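Local coordinates for protein L-hydantoinase (Arthrobacter aurescens, PDB 1GKR) that hydrolyses the cyclic amide ring of hydantoins, preferring aryl-substituted ones, as a homotetrameric enzyme with two zinc ions in each subunit, at residues 263-275 against 284-298. Numbering follows the deposited sequence.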
loop_
_atom_site.group_PDB
_atom_site.type_symbol
_atom_site.label_atom_id
_atom_site.label_comp_id
_atom_site.label_asym_id
_atom_site.label_seq_id
_atom_site.Cartn_x
_atom_site.Cartn_y
_atom_site.Cartn_z
ATOM N N SER A 263 21.612 11.043 -0.590
ATOM C CA SER A 263 22.171 10.763 0.717
ATOM C C SER A 263 23.647 11.039 0.536
ATOM O O SER A 263 24.055 11.495 -0.528
ATOM C CB SER A 263 21.943 9.335 1.164
ATOM O OG SER A 263 22.284 9.240 2.533
ATOM N N GLY A 264 24.461 10.778 1.546
ATOM C CA GLY A 264 25.867 11.078 1.380
ATOM C C GLY A 264 26.778 10.212 2.201
ATOM O O GLY A 264 26.341 9.533 3.135
ATOM N N PRO A 265 28.075 10.239 1.887
ATOM C CA PRO A 265 29.049 9.427 2.615
ATOM C C PRO A 265 29.050 9.584 4.128
ATOM O O PRO A 265 29.465 8.672 4.826
ATOM C CB PRO A 265 30.377 9.792 1.950
ATOM C CG PRO A 265 30.133 11.136 1.345
ATOM C CD PRO A 265 28.718 11.079 0.864
ATOM N N GLN A 266 28.574 10.714 4.646
ATOM C CA GLN A 266 28.532 10.908 6.105
ATOM C C GLN A 266 27.516 9.984 6.752
ATOM O O GLN A 266 27.697 9.545 7.885
ATOM C CB GLN A 266 28.115 12.330 6.493
ATOM C CG GLN A 266 28.352 13.356 5.450
ATOM C CD GLN A 266 27.234 13.420 4.453
ATOM O OE1 GLN A 266 26.314 14.218 4.592
ATOM N NE2 GLN A 266 27.302 12.570 3.440
ATOM N N TYR A 267 26.429 9.719 6.039
ATOM C CA TYR A 267 25.373 8.880 6.567
ATOM C C TYR A 267 25.646 7.407 6.359
ATOM O O TYR A 267 25.138 6.575 7.109
ATOM C CB TYR A 267 24.043 9.270 5.931
ATOM C CG TYR A 267 23.638 10.673 6.280
ATOM C CD1 TYR A 267 23.276 11.006 7.585
ATOM C CD2 TYR A 267 23.663 11.686 5.321
ATOM C CE1 TYR A 267 22.949 12.313 7.931
ATOM C CE2 TYR A 267 23.339 13.001 5.652
ATOM C CZ TYR A 267 22.983 13.307 6.959
ATOM O OH TYR A 267 22.667 14.605 7.299
ATOM N N LEU A 268 26.446 7.082 5.349
ATOM C CA LEU A 268 26.771 5.686 5.064
ATOM C C LEU A 268 27.990 5.189 5.836
ATOM O O LEU A 268 28.019 4.039 6.272
ATOM C CB LEU A 268 27.015 5.490 3.565
ATOM C CG LEU A 268 25.796 5.692 2.666
ATOM C CD1 LEU A 268 26.207 5.669 1.216
ATOM C CD2 LEU A 268 24.794 4.610 2.935
ATOM N N ASN A 269 28.976 6.064 6.024
ATOM C CA ASN A 269 30.214 5.706 6.707
ATOM C C ASN A 269 30.349 6.097 8.169
ATOM O O ASN A 269 31.427 5.957 8.743
ATOM C CB ASN A 269 31.392 6.271 5.924
ATOM C CG ASN A 269 31.447 5.732 4.520
ATOM O OD1 ASN A 269 31.836 4.587 4.302
ATOM N ND2 ASN A 269 31.031 6.544 3.552
ATOM N N ILE A 270 29.277 6.598 8.776
ATOM C CA ILE A 270 29.328 6.973 10.186
ATOM C C ILE A 270 28.056 6.503 10.850
ATOM O O ILE A 270 26.993 6.460 10.233
ATOM C CB ILE A 270 29.450 8.482 10.385
ATOM C CG1 ILE A 270 30.649 9.012 9.615
ATOM C CG2 ILE A 270 29.654 8.791 11.852
ATOM C CD1 ILE A 270 30.746 10.506 9.658
ATOM N N THR A 271 28.167 6.165 12.123
ATOM C CA THR A 271 27.041 5.649 12.876
ATOM C C THR A 271 26.945 6.335 14.208
ATOM O O THR A 271 27.916 6.933 14.661
ATOM C CB THR A 271 27.238 4.151 13.082
ATOM O OG1 THR A 271 26.661 3.465 11.972
ATOM C CG2 THR A 271 26.639 3.677 14.361
ATOM N N THR A 272 25.783 6.264 14.845
ATOM C CA THR A 272 25.663 6.903 16.138
ATOM C C THR A 272 26.627 6.288 17.143
ATOM O O THR A 272 27.045 6.975 18.072
ATOM C CB THR A 272 24.224 6.863 16.702
ATOM O OG1 THR A 272 23.720 5.523 16.689
ATOM C CG2 THR A 272 23.327 7.768 15.893
ATOM N N ASP A 273 27.014 5.020 16.998
ATOM C CA ASP A 273 27.958 4.542 17.992
ATOM C C ASP A 273 29.396 4.960 17.717
ATOM O O ASP A 273 30.342 4.295 18.122
ATOM C CB ASP A 273 27.849 3.024 18.313
ATOM C CG ASP A 273 27.342 2.183 17.173
ATOM O OD1 ASP A 273 28.118 1.901 16.239
ATOM O OD2 ASP A 273 26.161 1.778 17.235
ATOM N N ASP A 274 29.543 6.097 17.043
ATOM C CA ASP A 274 30.846 6.696 16.755
ATOM C C ASP A 274 30.760 8.067 17.410
ATOM O O ASP A 274 31.744 8.804 17.497
ATOM C CB ASP A 274 31.065 6.894 15.252
ATOM C CG ASP A 274 31.435 5.620 14.540
ATOM O OD1 ASP A 274 32.372 4.941 15.007
ATOM O OD2 ASP A 274 30.802 5.305 13.507
ATOM N N ALA A 275 29.553 8.396 17.864
ATOM C CA ALA A 275 29.278 9.677 18.485
ATOM C C ALA A 275 30.248 10.014 19.600
ATOM O O ALA A 275 30.749 11.134 19.674
ATOM C CB ALA A 275 27.854 9.705 19.007
ATOM N N VAL A 284 25.798 16.848 12.341
ATOM C CA VAL A 284 25.344 17.348 11.061
ATOM C C VAL A 284 23.804 17.328 11.067
ATOM O O VAL A 284 23.199 16.777 11.987
ATOM C CB VAL A 284 25.968 16.459 9.958
ATOM C CG1 VAL A 284 25.166 15.212 9.789
ATOM C CG2 VAL A 284 26.128 17.238 8.673
ATOM N N ALA A 285 23.156 17.949 10.087
ATOM C CA ALA A 285 21.684 17.952 10.068
ATOM C C ALA A 285 21.171 17.612 8.697
ATOM O O ALA A 285 21.532 18.276 7.722
ATOM C CB ALA A 285 21.152 19.294 10.461
ATOM N N PRO A 286 20.313 16.583 8.596
ATOM C CA PRO A 286 19.793 15.723 9.667
ATOM C C PRO A 286 20.897 14.936 10.353
ATOM O O PRO A 286 21.956 14.700 9.775
ATOM C CB PRO A 286 18.849 14.773 8.939
ATOM C CG PRO A 286 18.545 15.460 7.689
ATOM C CD PRO A 286 19.831 16.109 7.299
ATOM N N PRO A 287 20.640 14.480 11.586
ATOM C CA PRO A 287 21.602 13.708 12.378
ATOM C C PRO A 287 21.969 12.373 11.743
ATOM O O PRO A 287 21.184 11.793 10.979
ATOM C CB PRO A 287 20.870 13.494 13.699
ATOM C CG PRO A 287 19.884 14.614 13.753
ATOM C CD PRO A 287 19.395 14.685 12.344
ATOM N N VAL A 288 23.169 11.893 12.055
ATOM C CA VAL A 288 23.604 10.594 11.574
ATOM C C VAL A 288 22.748 9.643 12.392
ATOM O O VAL A 288 22.481 9.896 13.567
ATOM C CB VAL A 288 25.076 10.355 11.880
ATOM C CG1 VAL A 288 25.440 8.915 11.608
ATOM C CG2 VAL A 288 25.915 11.268 11.021
ATOM N N ARG A 289 22.299 8.560 11.777
ATOM C CA ARG A 289 21.437 7.624 12.473
ATOM C C ARG A 289 22.112 6.376 13.048
ATOM O O ARG A 289 23.335 6.242 13.030
ATOM C CB ARG A 289 20.291 7.236 11.548
ATOM C CG ARG A 289 19.015 8.028 11.782
ATOM C CD ARG A 289 19.092 9.519 11.497
ATOM N NE ARG A 289 18.387 10.241 12.557
ATOM C CZ ARG A 289 17.568 11.276 12.380
ATOM N NH1 ARG A 289 17.316 11.750 11.172
ATOM N NH2 ARG A 289 17.002 11.849 13.429
ATOM N N SER A 290 21.297 5.456 13.552
ATOM C CA SER A 290 21.794 4.227 14.179
ATOM C C SER A 290 22.468 3.201 13.272
ATOM O O SER A 290 22.251 3.174 12.055
ATOM C CB SER A 290 20.660 3.516 14.914
ATOM O OG SER A 290 19.962 2.662 14.028
ATOM N N ALA A 291 23.260 2.330 13.900
ATOM C CA ALA A 291 23.980 1.270 13.195
ATOM C C ALA A 291 23.015 0.359 12.449
ATOM O O ALA A 291 23.297 -0.072 11.335
ATOM C CB ALA A 291 24.806 0.457 14.182
ATOM N N GLU A 292 21.880 0.066 13.073
ATOM C CA GLU A 292 20.881 -0.784 12.452
ATOM C C GLU A 292 20.371 -0.157 11.176
ATOM O O GLU A 292 20.247 -0.841 10.161
ATOM C CB GLU A 292 19.709 -0.992 13.382
ATOM C CG GLU A 292 20.104 -1.524 14.720
ATOM C CD GLU A 292 18.910 -1.604 15.645
ATOM O OE1 GLU A 292 17.924 -2.303 15.282
ATOM O OE2 GLU A 292 18.954 -0.964 16.727
ATOM N N MET A 293 20.070 1.141 11.221
ATOM C CA MET A 293 19.568 1.818 10.033
ATOM C C MET A 293 20.654 1.894 8.986
ATOM O O MET A 293 20.382 1.834 7.779
ATOM C CB MET A 293 19.066 3.212 10.378
ATOM C CG MET A 293 17.909 3.167 11.327
ATOM S SD MET A 293 17.169 4.740 11.695
ATOM C CE MET A 293 15.626 4.628 10.692
ATOM N N ASN A 294 21.892 2.012 9.455
ATOM C CA ASN A 294 23.029 2.082 8.557
ATOM C C ASN A 294 23.079 0.857 7.621
ATOM O O ASN A 294 23.333 0.989 6.426
ATOM C CB ASN A 294 24.323 2.184 9.354
ATOM C CG ASN A 294 25.520 2.378 8.468
ATOM O OD1 ASN A 294 25.876 3.502 8.131
ATOM N ND2 ASN A 294 26.139 1.276 8.052
ATOM N N ILE A 295 22.842 -0.335 8.157
ATOM C CA ILE A 295 22.850 -1.539 7.329
ATOM C C ILE A 295 21.845 -1.405 6.189
ATOM O O ILE A 295 22.183 -1.628 5.029
ATOM C CB ILE A 295 22.490 -2.784 8.161
ATOM C CG1 ILE A 295 23.606 -3.073 9.158
ATOM C CG2 ILE A 295 22.294 -3.976 7.264
ATOM C CD1 ILE A 295 23.146 -3.913 10.304
ATOM N N ARG A 296 20.610 -1.042 6.528
ATOM C CA ARG A 296 19.550 -0.863 5.543
ATOM C C ARG A 296 19.986 0.099 4.450
ATOM O O ARG A 296 19.842 -0.181 3.263
ATOM C CB ARG A 296 18.306 -0.303 6.217
ATOM C CG ARG A 296 17.499 -1.296 7.008
ATOM C CD ARG A 296 16.336 -1.799 6.167
ATOM N NE ARG A 296 15.281 -0.800 5.965
ATOM C CZ ARG A 296 14.681 -0.128 6.950
ATOM N NH1 ARG A 296 15.035 -0.331 8.219
ATOM N NH2 ARG A 296 13.710 0.733 6.670
ATOM N N LEU A 297 20.506 1.243 4.867
ATOM C CA LEU A 297 20.965 2.269 3.945
ATOM C C LEU A 297 21.893 1.693 2.889
ATOM O O LEU A 297 21.727 1.963 1.690
ATOM C CB LEU A 297 21.693 3.359 4.723
ATOM C CG LEU A 297 21.154 4.787 4.694
ATOM C CD1 LEU A 297 19.649 4.816 4.807
ATOM C CD2 LEU A 297 21.796 5.548 5.845
ATOM N N TRP A 298 22.867 0.897 3.328
ATOM C CA TRP A 298 23.820 0.297 2.400
ATOM C C TRP A 298 23.169 -0.646 1.397
ATOM O O TRP A 298 23.627 -0.754 0.256
ATOM C CB TRP A 298 24.919 -0.435 3.149
ATOM C CG TRP A 298 26.054 0.448 3.561
ATOM C CD1 TRP A 298 26.320 0.926 4.823
ATOM C CD2 TRP A 298 27.125 0.904 2.730
ATOM N NE1 TRP A 298 27.494 1.638 4.826
ATOM C CE2 TRP A 298 28.011 1.643 3.558
ATOM C CE3 TRP A 298 27.426 0.758 1.368
ATOM C CZ2 TRP A 298 29.181 2.234 3.066
ATOM C CZ3 TRP A 298 28.588 1.345 0.874
ATOM C CH2 TRP A 298 29.455 2.075 1.725
#
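Leu-268 lays its CD2 methyl over one face of the Trp-298 indole as a CH-pi contact, 4.2 Å from the centroid of the five-membered ring and almost on its normal. A branched aliphatic chain suits that flat surface: CB rests on the same rings nearer the rim, while CD2 also packs against Leu-297 CB. At the indole edge stands Asn-269 OD1, its amide plane nearly perpendicular to the ring. Trp-298 NE1 donates to Leu-268 O at 2.9 Å, bent to 134° and from above the carbonyl plane, so one side chain both packs against Leu-268 and bonds its backbone.

The Tyr-267 ring meets the loop 284-288 by its edge, with Pro-286 O and Pro-287 O near its plane and Val-288 CA beside CD1. A phenol carries its donor at the far end of a flat ring: OH donates to Pro-286 O at 2.6 Å, the carbonyl of a proline whose own preceding peptide bond is cis. A phenylalanine here would probably keep the edge packing but lose the bond tying the ring's far end to Pro-286 O.

Beta-branched Val-288, with CG1 anti to its backbone N (chi1 169°), sets that methyl against the Ile-270 carbonyl, with Ile-270 CB at 4.2 Å. Further on, Thr-272 N bonds Arg-289 O at 3.0 Å. Ser-290, short enough for its hydroxyl to reach back, N-caps helix 291-303 by accepting from Met-293 N.

Pro-286 and Tyr-267 both touch the zinc ligand His-239. Helix 265-268, following barrel strand 259-263, rests through Leu-268 on helix 341-350, while Met-293 and Leu-297 lie on helix 243-254.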